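Local structure of glycine oxidase (Bacillus cereus ATCC 14579, 7CYX) at residues A46-L50 with Y252-K256; G209-T213 with G224-V228; G230-A234 with S280-L285; T271-V276 with T303-L307. The protein probably catalyses, with bound FAD, the oxidative deamination of glycine by oxygen to glyoxylate, hydrogen peroxide and ammonium, a step linked to thiamine diphosphate biosynthesis. All coordinates share one frame; numbering follows the deposited sequence.

Interaction 1 (A46-L50 with Y252-K256); sequences AAGLL and YITPK. With FAD (flavin-adenine dinucleotide), chain C.
K256 NZ is gripped by three acceptors: the backbone O of A47, across the contact at 2.8 Å, the backbone O of V153 and ND1 of H152. The ammonium group stands above the carbonyl plane of A47, 39° out of it. The lysine chain bends at chi2 and then runs extended, which carries its tip from strand 251-256 to the turn at A47 and G48. Two backbone carbonyls and an imidazole nitrogen around it probably stabilise the positive charge and hold the turn to its neighbours.

Van der Waals contacts lie further along. A47 CB sits obliquely off the Y252 ring, 3.5 Å from CE1. L49 splits its branches: CD1 meets Y252 CB at 4.0 Å, while CD2 lies against the T254 hydroxyl, 3.4 Å from OG1, the leucine and threonine side chains sliding past each other in opposite directions.

The same segment meets the flavin. L49 N donates to FAD O4 at 2.9 Å (N-H...O angle 151°), and FAD N3 donates back to L49 O at 3.0 Å (161°), so one residue reads the pyrimidine edge of the isoalloxazine with both backbone groups. A47 N lies 3.3 Å from FAD N5, and Y252 OH approaches FAD C6.

Strand 49-50 pairs antiparallel with strand 151-152, and strand 251-256 runs between strands 246-248 and 260-269 of the large mixed sheet; F247 of strand 246-248 touches both L49 and Y252.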
# COMPACT_ATOMS: atom_id res chain seq x y z
N ALA A 46 7.36 0.44 13.35
CA ALA A 46 7.13 -0.88 13.93
C ALA A 46 7.07 -1.98 12.85
O ALA A 46 6.61 -1.75 11.76
CB ALA A 46 5.87 -0.83 14.75
N ALA A 47 7.50 -3.19 13.19
CA ALA A 47 7.52 -4.31 12.25
C ALA A 47 6.13 -4.98 12.16
O ALA A 47 5.95 -5.89 11.38
CB ALA A 47 8.57 -5.31 12.66
N GLY A 48 5.16 -4.53 12.95
CA GLY A 48 3.78 -4.98 12.79
C GLY A 48 3.58 -6.46 13.10
O GLY A 48 2.61 -7.05 12.62
N LEU A 49 4.44 -7.07 13.92
CA LEU A 49 4.29 -8.48 14.28
C LEU A 49 3.14 -8.59 15.27
O LEU A 49 2.94 -7.69 16.05
CB LEU A 49 5.59 -9.00 14.88
CG LEU A 49 6.80 -8.95 13.95
CD1 LEU A 49 8.06 -9.40 14.68
CD2 LEU A 49 6.57 -9.81 12.72
N LEU A 50 2.36 -9.67 15.18
CA LEU A 50 1.24 -9.95 16.08
C LEU A 50 1.52 -11.29 16.77
O LEU A 50 1.57 -12.33 16.11
CB LEU A 50 -0.06 -10.02 15.27
CG LEU A 50 -0.32 -8.89 14.27
CD1 LEU A 50 -1.40 -9.27 13.27
CD2 LEU A 50 -0.71 -7.61 14.99
N TYR A 252 14.34 -9.89 14.91
CA TYR A 252 13.44 -10.46 13.90
C TYR A 252 13.83 -10.08 12.49
O TYR A 252 14.44 -9.06 12.26
CB TYR A 252 12.03 -9.93 14.12
CG TYR A 252 11.96 -8.43 14.15
CD1 TYR A 252 11.93 -7.70 12.98
CD2 TYR A 252 11.97 -7.74 15.34
CE1 TYR A 252 11.89 -6.32 12.99
CE2 TYR A 252 11.93 -6.36 15.37
CZ TYR A 252 11.89 -5.65 14.19
OH TYR A 252 11.85 -4.30 14.21
N ILE A 253 13.47 -10.97 11.58
CA ILE A 253 13.59 -10.77 10.12
C ILE A 253 12.17 -10.96 9.63
O ILE A 253 11.60 -11.98 9.93
CB ILE A 253 14.55 -11.78 9.47
CG1 ILE A 253 15.91 -11.79 10.15
CG2 ILE A 253 14.66 -11.50 7.99
CD1 ILE A 253 16.96 -12.53 9.38
N THR A 254 11.61 -9.98 8.97
CA THR A 254 10.22 -10.19 8.54
C THR A 254 10.05 -9.80 7.08
O THR A 254 10.58 -8.78 6.69
CB THR A 254 9.26 -9.26 9.28
OG1 THR A 254 9.27 -9.73 10.62
CG2 THR A 254 7.85 -9.33 8.77
N PRO A 255 9.39 -10.63 6.27
CA PRO A 255 8.99 -10.21 4.93
C PRO A 255 7.89 -9.15 5.02
O PRO A 255 7.17 -9.10 6.02
CB PRO A 255 8.42 -11.47 4.28
CG PRO A 255 7.94 -12.30 5.47
CD PRO A 255 8.95 -12.01 6.57
N LYS A 256 7.78 -8.32 3.97
CA LYS A 256 6.66 -7.44 3.72
C LYS A 256 6.33 -7.48 2.22
O LYS A 256 7.20 -7.82 1.43
CB LYS A 256 6.98 -6.01 4.17
CG LYS A 256 7.22 -5.84 5.66
CD LYS A 256 5.98 -6.12 6.48
CE LYS A 256 6.20 -5.94 7.97
NZ LYS A 256 5.02 -6.39 8.74
PA FAD C . 3.12 6.87 18.45
O1A FAD C . 2.96 6.15 17.17
O2A FAD C . 4.49 7.39 18.77
O5B FAD C . 2.02 8.00 18.46
C5B FAD C . 2.13 9.07 19.34
C4B FAD C . 1.77 10.27 18.51
O4B FAD C . 1.40 11.31 19.40
C3B FAD C . 2.94 10.79 17.71
O3B FAD C . 2.53 10.80 16.32
C2B FAD C . 3.21 12.20 18.21
O2B FAD C . 3.40 13.12 17.13
C1B FAD C . 1.91 12.54 18.88
N9A FAD C . 1.99 13.51 19.98
C8A FAD C . 2.75 13.37 21.09
N7A FAD C . 2.57 14.42 21.91
C5A FAD C . 1.65 15.22 21.33
C6A FAD C . 1.03 16.49 21.70
N6A FAD C . 1.39 17.06 22.86
N1A FAD C . 0.15 17.04 20.82
C2A FAD C . -0.15 16.43 19.66
N3A FAD C . 0.40 15.26 19.26
C4A FAD C . 1.28 14.62 20.06
N1 FAD C . 4.53 -3.29 18.13
C2 FAD C . 3.95 -4.49 17.80
O2 FAD C . 2.78 -4.66 18.24
N3 FAD C . 4.57 -5.43 17.06
C4 FAD C . 5.81 -5.19 16.55
O4 FAD C . 6.42 -6.01 15.82
C4X FAD C . 6.49 -3.92 16.90
N5 FAD C . 7.73 -3.64 16.47
C5X FAD C . 8.32 -2.47 16.78
C6 FAD C . 9.58 -2.20 16.30
C7 FAD C . 10.21 -1.01 16.61
C7M FAD C . 11.61 -0.72 16.10
C8 FAD C . 9.53 -0.01 17.42
C8M FAD C . 10.18 1.32 17.76
C9 FAD C . 8.28 -0.27 17.89
C9A FAD C . 7.63 -1.45 17.61
N10 FAD C . 6.33 -1.70 18.07
C10 FAD C . 5.76 -2.95 17.73
C1' FAD C . 5.60 -0.81 18.98
C2' FAD C . 4.64 0.19 18.41
O2' FAD C . 5.36 1.00 17.47
C3' FAD C . 4.13 1.03 19.56
O3' FAD C . 3.88 0.25 20.76
C4' FAD C . 2.95 1.86 19.03
O4' FAD C . 3.31 2.49 17.79
C5' FAD C . 2.56 2.98 19.96
O5' FAD C . 1.64 3.79 19.25
P FAD C . 1.23 5.21 19.85
O1P FAD C . 1.01 5.12 21.31
O2P FAD C . 0.18 5.78 18.93
O3P FAD C . 2.68 5.94 19.70

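Interaction 2 (G209-T213 with G224-V228); sequences GSWST and GTYPV. With FAD (flavin-adenine dinucleotide), chain C.
T225 OG1 donates to the backbone O of G209 at 2.8 Å, and this is the close-packed heart of the contact. The hydroxyl lies between the backbone N and the carbonyl carbon of its own residue (chi1 59°), which turns it into the bend of 209-213; it comes in tilted 20° from the G209 carbonyl plane. The same carbonyl oxygen also accepts S212 N at 3.2 Å, so two donors fix the turn. Beside it, S210 lays its OG against P227, 3.4 Å from CA, and the hydroxyl finds its polar partner in the backbone O of L307. Near the start of strand 225-236, T213 OG1 accepts T225 N at 2.9 Å with an N-H...O angle of 146°.

T213 and W211 are partly exposed, in contrast to the buried G209, S210 and T225, and W211 makes the loose side of the contact. It turns its side chain away from strand 225-236: CB lies 3.6 Å from FAD N7A, the ring edge faces FAD O2A, and K35 makes a cation-pi contact with the ring.

G209 N comes within 3.4 Å of FAD C5B. A loop that follows strand 203-206, one of the parallel strands of the mixed six-stranded sheet, and runs beside the adenosine and diphosphate is consistent with the Rossmann-type FAD-binding fold of the DAO family.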
# COMPACT_ATOMS: atom_id res chain seq x y z
N GLY A 209 1.97 8.61 22.75
CA GLY A 209 3.06 7.65 22.86
C GLY A 209 4.11 8.06 23.88
O GLY A 209 3.76 8.42 25.00
N SER A 210 5.37 8.08 23.43
CA SER A 210 6.57 8.41 24.22
C SER A 210 6.52 9.81 24.87
O SER A 210 7.36 10.09 25.72
CB SER A 210 7.81 8.29 23.37
OG SER A 210 8.11 6.94 23.08
N TRP A 211 5.58 10.67 24.48
CA TRP A 211 5.54 12.10 24.90
C TRP A 211 4.38 12.39 25.87
O TRP A 211 4.10 13.55 26.19
CB TRP A 211 5.40 12.99 23.65
CG TRP A 211 6.57 12.96 22.72
CD1 TRP A 211 7.61 13.84 22.70
CD2 TRP A 211 6.84 12.01 21.67
NE1 TRP A 211 8.51 13.50 21.73
CE2 TRP A 211 8.06 12.39 21.07
CE3 TRP A 211 6.18 10.87 21.17
CZ2 TRP A 211 8.64 11.67 20.01
CZ3 TRP A 211 6.75 10.17 20.13
CH2 TRP A 211 7.96 10.56 19.56
N SER A 212 3.68 11.34 26.31
CA SER A 212 2.45 11.51 27.09
C SER A 212 2.72 12.04 28.51
O SER A 212 1.79 12.51 29.14
CB SER A 212 1.65 10.22 27.17
OG SER A 212 1.19 9.82 25.89
N THR A 213 3.95 11.96 29.02
CA THR A 213 4.23 12.16 30.45
C THR A 213 3.58 13.44 31.00
O THR A 213 2.87 13.36 32.00
CB THR A 213 5.73 12.10 30.75
OG1 THR A 213 6.14 10.75 30.52
CG2 THR A 213 6.06 12.50 32.17
N GLY A 224 3.66 8.01 33.65
CA GLY A 224 4.40 8.56 32.51
C GLY A 224 4.89 7.52 31.53
O GLY A 224 4.83 6.34 31.83
N THR A 225 5.35 7.99 30.39
CA THR A 225 5.94 7.14 29.34
C THR A 225 7.28 7.76 28.95
O THR A 225 7.46 8.94 29.14
CB THR A 225 5.03 7.05 28.11
OG1 THR A 225 4.83 8.37 27.62
CG2 THR A 225 3.69 6.43 28.41
N TYR A 226 8.18 6.93 28.45
CA TYR A 226 9.49 7.41 27.98
C TYR A 226 9.85 6.61 26.73
O TYR A 226 9.38 5.50 26.59
CB TYR A 226 10.55 7.31 29.07
CG TYR A 226 10.81 5.92 29.60
CD1 TYR A 226 11.75 5.10 29.04
CD2 TYR A 226 10.11 5.44 30.69
CE1 TYR A 226 11.99 3.83 29.53
CE2 TYR A 226 10.32 4.18 31.19
CZ TYR A 226 11.27 3.37 30.61
OH TYR A 226 11.49 2.13 31.11
N PRO A 227 10.66 7.17 25.82
CA PRO A 227 11.06 6.47 24.60
C PRO A 227 12.17 5.41 24.74
O PRO A 227 13.22 5.68 25.31
CB PRO A 227 11.70 7.59 23.74
CG PRO A 227 12.27 8.54 24.78
CD PRO A 227 11.20 8.54 25.87
N VAL A 228 11.95 4.25 24.13
CA VAL A 228 13.00 3.27 24.01
C VAL A 228 13.33 3.15 22.53
O VAL A 228 12.56 2.59 21.75
CB VAL A 228 12.61 1.95 24.69
CG1 VAL A 228 13.68 0.89 24.52
CG2 VAL A 228 12.30 2.17 26.18
PA FAD C . 3.12 6.87 18.45
O1A FAD C . 2.96 6.15 17.17
O2A FAD C . 4.49 7.39 18.77
O5B FAD C . 2.02 8.00 18.46
C5B FAD C . 2.13 9.07 19.34
C4B FAD C . 1.77 10.27 18.51
O4B FAD C . 1.40 11.31 19.40
C3B FAD C . 2.94 10.79 17.71
O3B FAD C . 2.53 10.80 16.32
C2B FAD C . 3.21 12.20 18.21
O2B FAD C . 3.40 13.12 17.13
C1B FAD C . 1.91 12.54 18.88
N9A FAD C . 1.99 13.51 19.98
C8A FAD C . 2.75 13.37 21.09
N7A FAD C . 2.57 14.42 21.91
C5A FAD C . 1.65 15.22 21.33
C6A FAD C . 1.03 16.49 21.70
N6A FAD C . 1.39 17.06 22.86
N1A FAD C . 0.15 17.04 20.82
C2A FAD C . -0.15 16.43 19.66
N3A FAD C . 0.40 15.26 19.26
C4A FAD C . 1.28 14.62 20.06
N1 FAD C . 4.53 -3.29 18.13
C2 FAD C . 3.95 -4.49 17.80
O2 FAD C . 2.78 -4.66 18.24
N3 FAD C . 4.57 -5.43 17.06
C4 FAD C . 5.81 -5.19 16.55
O4 FAD C . 6.42 -6.01 15.82
C4X FAD C . 6.49 -3.92 16.90
N5 FAD C . 7.73 -3.64 16.47
C5X FAD C . 8.32 -2.47 16.78
C6 FAD C . 9.58 -2.20 16.30
C7 FAD C . 10.21 -1.01 16.61
C7M FAD C . 11.61 -0.72 16.10
C8 FAD C . 9.53 -0.01 17.42
C8M FAD C . 10.18 1.32 17.76
C9 FAD C . 8.28 -0.27 17.89
C9A FAD C . 7.63 -1.45 17.61
N10 FAD C . 6.33 -1.70 18.07
C10 FAD C . 5.76 -2.95 17.73
C1' FAD C . 5.60 -0.81 18.98
C2' FAD C . 4.64 0.19 18.41
O2' FAD C . 5.36 1.00 17.47
C3' FAD C . 4.13 1.03 19.56
O3' FAD C . 3.88 0.25 20.76
C4' FAD C . 2.95 1.86 19.03
O4' FAD C . 3.31 2.49 17.79
C5' FAD C . 2.56 2.98 19.96
O5' FAD C . 1.64 3.79 19.25
P FAD C . 1.23 5.21 19.85
O1P FAD C . 1.01 5.12 21.31
O2P FAD C . 0.18 5.78 18.93
O3P FAD C . 2.68 5.94 19.70

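Interaction 3 (G230-A234 with S280-L285); sequences GEVVA and SITSIL
The first torsions of E231 and S280 help bring them together, each placing the next atom anti to the carbonyl carbon: chi1 is -77° for the glutamate, whose chain then bends at chi2, and the serine takes a similar turn. S280 OG donates to E231 OE1 at 2.8 Å, arriving from above the carboxylate plane, 46° out of it. The buried carboxylate has further partners: K268 forms a salt bridge to OE1, T266 OG1 is hydrogen-bonded to the same oxygen, and Q277 N bonds to OE2. With a lysine and three other polar groups around it, the glutamate is probably held ionised and its rotation fixed.

The other contacts are apolar. I284 pushes its CD1 against the strand backbone, 3.3 Å from E231 O, so a methyl group covers the carbonyl. V233 takes three helix residues: CG2 meets I281 CG1 at 4.2 Å, CB lies 4.5 Å from I284 CG2, and CG1 touches L285 CD2 at 4.2 Å. L285 reaches this place with the end of its side chain.

Between E231 and V233, V232 points the other way and touches FAD, so the helix packs on the face of the strand turned from the cofactor. The short segments approach to 8.6 Å between axes, at a crossing angle of -62°. Strand 225-236 lies between strands 260-269 and 299-311 in the large mixed sheet, and helix 278-291 packs across it, with I284 also resting on I263 and S280 on T266 and K268.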
# COMPACT_ATOMS: atom_id res chain seq x y z
N GLY A 230 14.63 2.33 18.94
CA GLY A 230 14.96 1.10 18.22
C GLY A 230 15.31 1.41 16.78
O GLY A 230 14.58 2.18 16.14
N GLU A 231 16.43 0.84 16.31
CA GLU A 231 16.95 1.06 14.99
C GLU A 231 16.67 -0.19 14.17
O GLU A 231 16.84 -1.29 14.70
CB GLU A 231 18.47 1.30 15.01
CG GLU A 231 18.87 2.68 15.47
CD GLU A 231 20.16 2.73 16.26
OE1 GLU A 231 20.25 2.01 17.28
OE2 GLU A 231 21.09 3.47 15.83
N VAL A 232 16.23 0.00 12.92
CA VAL A 232 15.92 -1.09 12.04
C VAL A 232 16.43 -0.80 10.62
O VAL A 232 16.62 0.34 10.22
CB VAL A 232 14.44 -1.50 12.10
CG1 VAL A 232 13.63 -0.65 13.07
CG2 VAL A 232 13.78 -1.56 10.74
N VAL A 233 16.66 -1.90 9.89
CA VAL A 233 17.22 -1.92 8.55
C VAL A 233 16.22 -2.64 7.64
O VAL A 233 15.50 -3.53 8.09
CB VAL A 233 18.58 -2.63 8.56
CG1 VAL A 233 18.92 -3.26 7.23
CG2 VAL A 233 19.69 -1.72 9.04
N ALA A 234 16.18 -2.24 6.37
CA ALA A 234 15.30 -2.87 5.37
C ALA A 234 16.10 -3.16 4.11
O ALA A 234 16.87 -2.32 3.64
CB ALA A 234 14.13 -1.96 5.06
N SER A 280 25.05 0.01 15.14
CA SER A 280 23.73 -0.61 15.15
C SER A 280 23.47 -1.26 13.79
O SER A 280 23.03 -2.41 13.73
CB SER A 280 22.66 0.38 15.48
OG SER A 280 22.76 0.80 16.83
N ILE A 281 23.75 -0.53 12.70
CA ILE A 281 23.55 -1.06 11.36
C ILE A 281 24.36 -2.36 11.21
O ILE A 281 23.85 -3.34 10.69
CB ILE A 281 23.91 -0.05 10.25
CG1 ILE A 281 22.79 0.96 9.99
CG2 ILE A 281 24.29 -0.77 8.99
CD1 ILE A 281 23.14 2.02 8.95
N THR A 282 25.63 -2.31 11.64
CA THR A 282 26.61 -3.40 11.49
C THR A 282 26.22 -4.59 12.38
O THR A 282 26.35 -5.74 11.99
CB THR A 282 28.02 -2.99 11.96
OG1 THR A 282 28.41 -1.80 11.30
CG2 THR A 282 29.05 -4.07 11.71
N SER A 283 25.86 -4.27 13.62
CA SER A 283 25.46 -5.26 14.58
C SER A 283 24.21 -6.00 14.07
O SER A 283 24.14 -7.24 14.11
CB SER A 283 25.26 -4.61 15.92
OG SER A 283 24.91 -5.56 16.90
N ILE A 284 23.25 -5.25 13.53
CA ILE A 284 21.98 -5.83 13.11
C ILE A 284 22.19 -6.75 11.92
O ILE A 284 21.64 -7.86 11.87
CB ILE A 284 20.95 -4.75 12.74
CG1 ILE A 284 20.40 -4.07 13.99
CG2 ILE A 284 19.85 -5.35 11.87
CD1 ILE A 284 19.62 -2.80 13.68
N LEU A 285 22.96 -6.27 10.94
CA LEU A 285 23.14 -7.02 9.73
C LEU A 285 23.98 -8.28 9.98
O LEU A 285 23.71 -9.34 9.41
CB LEU A 285 23.74 -6.10 8.66
CG LEU A 285 22.74 -5.34 7.78
CD1 LEU A 285 23.45 -4.38 6.84
CD2 LEU A 285 21.86 -6.28 6.98

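Interaction 4 (T271-V276 with T303-L307); sequences TFNKTV and TWAGL. With FAD (flavin-adenine dinucleotide), chain C.
V276 and T303 meet tip to tip where the loop between strand 260-269 and helix 278-291 folds along strand 299-311, one of the two outermost strands within this chain of the large mixed sheet beside the flavin. No hydrogen bond joins 271-276 to 303-307; the contact is made of side chains against side chains and backbone.

Among the van der Waals contacts, L307 is the centre at one end. L307 CD1 approaches the F272 ring obliquely, 4.1 Å from F272 CD2, and these two side chains cross at about a right angle; L307 CD2 lies against T271 O. The aliphatic part of K274 comes over the same leucine, K274 CD meeting L307 CD1 at 3.9 Å. At the other end V276 CG1 lies 3.4 Å from T303 OG1, and V276 CG2 packs against A305 CB at 4.2 Å. With CG1 anti to the backbone N (chi1 176°), the valine extends one methyl to the threonine and the other over the strand.

The polar ties run outward or stay within the loop. K274, its chain bent at three successive torsions, reaches a salt bridge with E41; T303 OG1 bonds to V232 O, and W304 NE1 to A45 O. Inside 271-276, T271 OG1 accepts N273 N at 3.3 Å, an ST turn that shapes the bend after F272.

Van der Waals contact with the cofactor comes from the strand, where G306 C lies 3.5 Å from FAD C8M. On the loop side of that strand, A305 CB sits 3.4 Å from the backbone O of K274.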
# COMPACT_ATOMS: atom_id res chain seq x y z
N THR A 271 15.93 8.03 25.19
CA THR A 271 16.37 9.06 24.24
C THR A 271 15.32 9.19 23.13
O THR A 271 14.76 8.20 22.69
CB THR A 271 17.76 8.75 23.68
OG1 THR A 271 18.20 9.85 22.89
CG2 THR A 271 17.81 7.53 22.81
N PHE A 272 15.07 10.44 22.71
CA PHE A 272 14.18 10.78 21.59
C PHE A 272 14.97 10.84 20.27
O PHE A 272 14.40 11.13 19.20
CB PHE A 272 13.47 12.11 21.85
CG PHE A 272 12.53 12.10 23.03
CD1 PHE A 272 12.97 12.39 24.31
CD2 PHE A 272 11.19 11.77 22.86
CE1 PHE A 272 12.10 12.37 25.39
CE2 PHE A 272 10.32 11.76 23.94
CZ PHE A 272 10.77 12.05 25.20
N ASN A 273 16.26 10.52 20.31
CA ASN A 273 17.14 10.58 19.15
C ASN A 273 16.73 9.60 18.03
O ASN A 273 16.72 8.39 18.25
CB ASN A 273 18.58 10.28 19.54
CG ASN A 273 19.53 10.83 18.51
OD1 ASN A 273 19.81 12.02 18.50
ND2 ASN A 273 19.96 9.98 17.60
N LYS A 274 16.46 10.12 16.82
CA LYS A 274 15.98 9.31 15.69
C LYS A 274 17.08 9.06 14.63
O LYS A 274 16.75 8.58 13.57
CB LYS A 274 14.81 9.97 14.98
CG LYS A 274 13.65 10.48 15.85
CD LYS A 274 12.39 9.63 15.88
CE LYS A 274 11.83 9.24 14.52
NZ LYS A 274 10.65 10.04 14.15
N THR A 275 18.35 9.40 14.88
CA THR A 275 19.49 9.02 14.01
C THR A 275 19.83 7.53 14.22
O THR A 275 19.56 6.99 15.26
CB THR A 275 20.78 9.81 14.32
OG1 THR A 275 21.25 9.52 15.65
CG2 THR A 275 20.62 11.31 14.19
N VAL A 276 20.55 6.95 13.27
CA VAL A 276 20.96 5.57 13.29
C VAL A 276 22.49 5.54 13.34
O VAL A 276 23.15 6.08 12.45
CB VAL A 276 20.42 4.83 12.05
CG1 VAL A 276 20.90 3.39 11.97
CG2 VAL A 276 18.90 4.89 11.96
N THR A 303 17.21 2.48 6.39
CA THR A 303 17.46 2.28 7.83
C THR A 303 16.69 3.37 8.56
O THR A 303 16.58 4.45 8.03
CB THR A 303 18.94 2.27 8.17
OG1 THR A 303 18.95 2.00 9.56
CG2 THR A 303 19.64 3.58 7.89
N TRP A 304 16.14 3.08 9.73
CA TRP A 304 15.41 4.13 10.47
C TRP A 304 15.40 3.82 11.95
O TRP A 304 15.79 2.73 12.32
CB TRP A 304 13.99 4.30 9.93
CG TRP A 304 13.13 3.10 10.14
CD1 TRP A 304 12.44 2.77 11.27
CD2 TRP A 304 12.86 2.07 9.19
NE1 TRP A 304 11.77 1.60 11.07
CE2 TRP A 304 12.00 1.15 9.81
CE3 TRP A 304 13.26 1.84 7.88
CZ2 TRP A 304 11.54 0.02 9.16
CZ3 TRP A 304 12.80 0.72 7.24
CH2 TRP A 304 11.96 -0.18 7.88
N ALA A 305 14.96 4.78 12.74
CA ALA A 305 14.87 4.67 14.20
C ALA A 305 13.47 5.07 14.65
O ALA A 305 12.97 6.06 14.17
CB ALA A 305 15.90 5.57 14.82
N GLY A 306 12.89 4.29 15.56
CA GLY A 306 11.57 4.51 16.14
C GLY A 306 11.61 4.49 17.66
O GLY A 306 12.51 3.89 18.24
N LEU A 307 10.64 5.15 18.29
CA LEU A 307 10.65 5.42 19.74
C LEU A 307 9.49 4.67 20.41
O LEU A 307 8.36 5.20 20.49
CB LEU A 307 10.54 6.93 19.97
CG LEU A 307 11.60 7.76 19.25
CD1 LEU A 307 11.51 9.23 19.65
CD2 LEU A 307 13.00 7.23 19.53
PA FAD C . 3.12 6.87 18.45
O1A FAD C . 2.96 6.15 17.17
O2A FAD C . 4.49 7.39 18.77
O5B FAD C . 2.02 8.00 18.46
C5B FAD C . 2.13 9.07 19.34
C4B FAD C . 1.77 10.27 18.51
O4B FAD C . 1.40 11.31 19.40
C3B FAD C . 2.94 10.79 17.71
O3B FAD C . 2.53 10.80 16.32
C2B FAD C . 3.21 12.20 18.21
O2B FAD C . 3.40 13.12 17.13
C1B FAD C . 1.91 12.54 18.88
N9A FAD C . 1.99 13.51 19.98
C8A FAD C . 2.75 13.37 21.09
N7A FAD C . 2.57 14.42 21.91
C5A FAD C . 1.65 15.22 21.33
C6A FAD C . 1.03 16.49 21.70
N6A FAD C . 1.39 17.06 22.86
N1A FAD C . 0.15 17.04 20.82
C2A FAD C . -0.15 16.43 19.66
N3A FAD C . 0.40 15.26 19.26
C4A FAD C . 1.28 14.62 20.06
N1 FAD C . 4.53 -3.29 18.13
C2 FAD C . 3.95 -4.49 17.80
O2 FAD C . 2.78 -4.66 18.24
N3 FAD C . 4.57 -5.43 17.06
C4 FAD C . 5.81 -5.19 16.55
O4 FAD C . 6.42 -6.01 15.82
C4X FAD C . 6.49 -3.92 16.90
N5 FAD C . 7.73 -3.64 16.47
C5X FAD C . 8.32 -2.47 16.78
C6 FAD C . 9.58 -2.20 16.30
C7 FAD C . 10.21 -1.01 16.61
C7M FAD C . 11.61 -0.72 16.10
C8 FAD C . 9.53 -0.01 17.42
C8M FAD C . 10.18 1.32 17.76
C9 FAD C . 8.28 -0.27 17.89
C9A FAD C . 7.63 -1.45 17.61
N10 FAD C . 6.33 -1.70 18.07
C10 FAD C . 5.76 -2.95 17.73
C1' FAD C . 5.60 -0.81 18.98
C2' FAD C . 4.64 0.19 18.41
O2' FAD C . 5.36 1.00 17.47
C3' FAD C . 4.13 1.03 19.56
O3' FAD C . 3.88 0.25 20.76
C4' FAD C . 2.95 1.86 19.03
O4' FAD C . 3.31 2.49 17.79
C5' FAD C . 2.56 2.98 19.96
O5' FAD C . 1.64 3.79 19.25
P FAD C . 1.23 5.21 19.85
O1P FAD C . 1.01 5.12 21.31
O2P FAD C . 0.18 5.78 18.93
O3P FAD C . 2.68 5.94 19.70

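In the fold
All four interactions reach the large mixed sheet, and together they border the FAD from its isoalloxazine to its adenosine end. Interactions 1 and 2, their centres about 23 Å apart, lie on opposite sides of the chain's centre and touch the cofactor at different places. Along the chain, interaction 2 is nested inside the loop closed by interaction 1, while interactions 3 and 4 cross. These last two are about 11 Å apart between centres, and neighbouring strands 225-236 and 299-311 link them. Strand 225-236 also serves interactions 2 and 3, so one strand runs from the dinucleotide-binding region to the flavin ring.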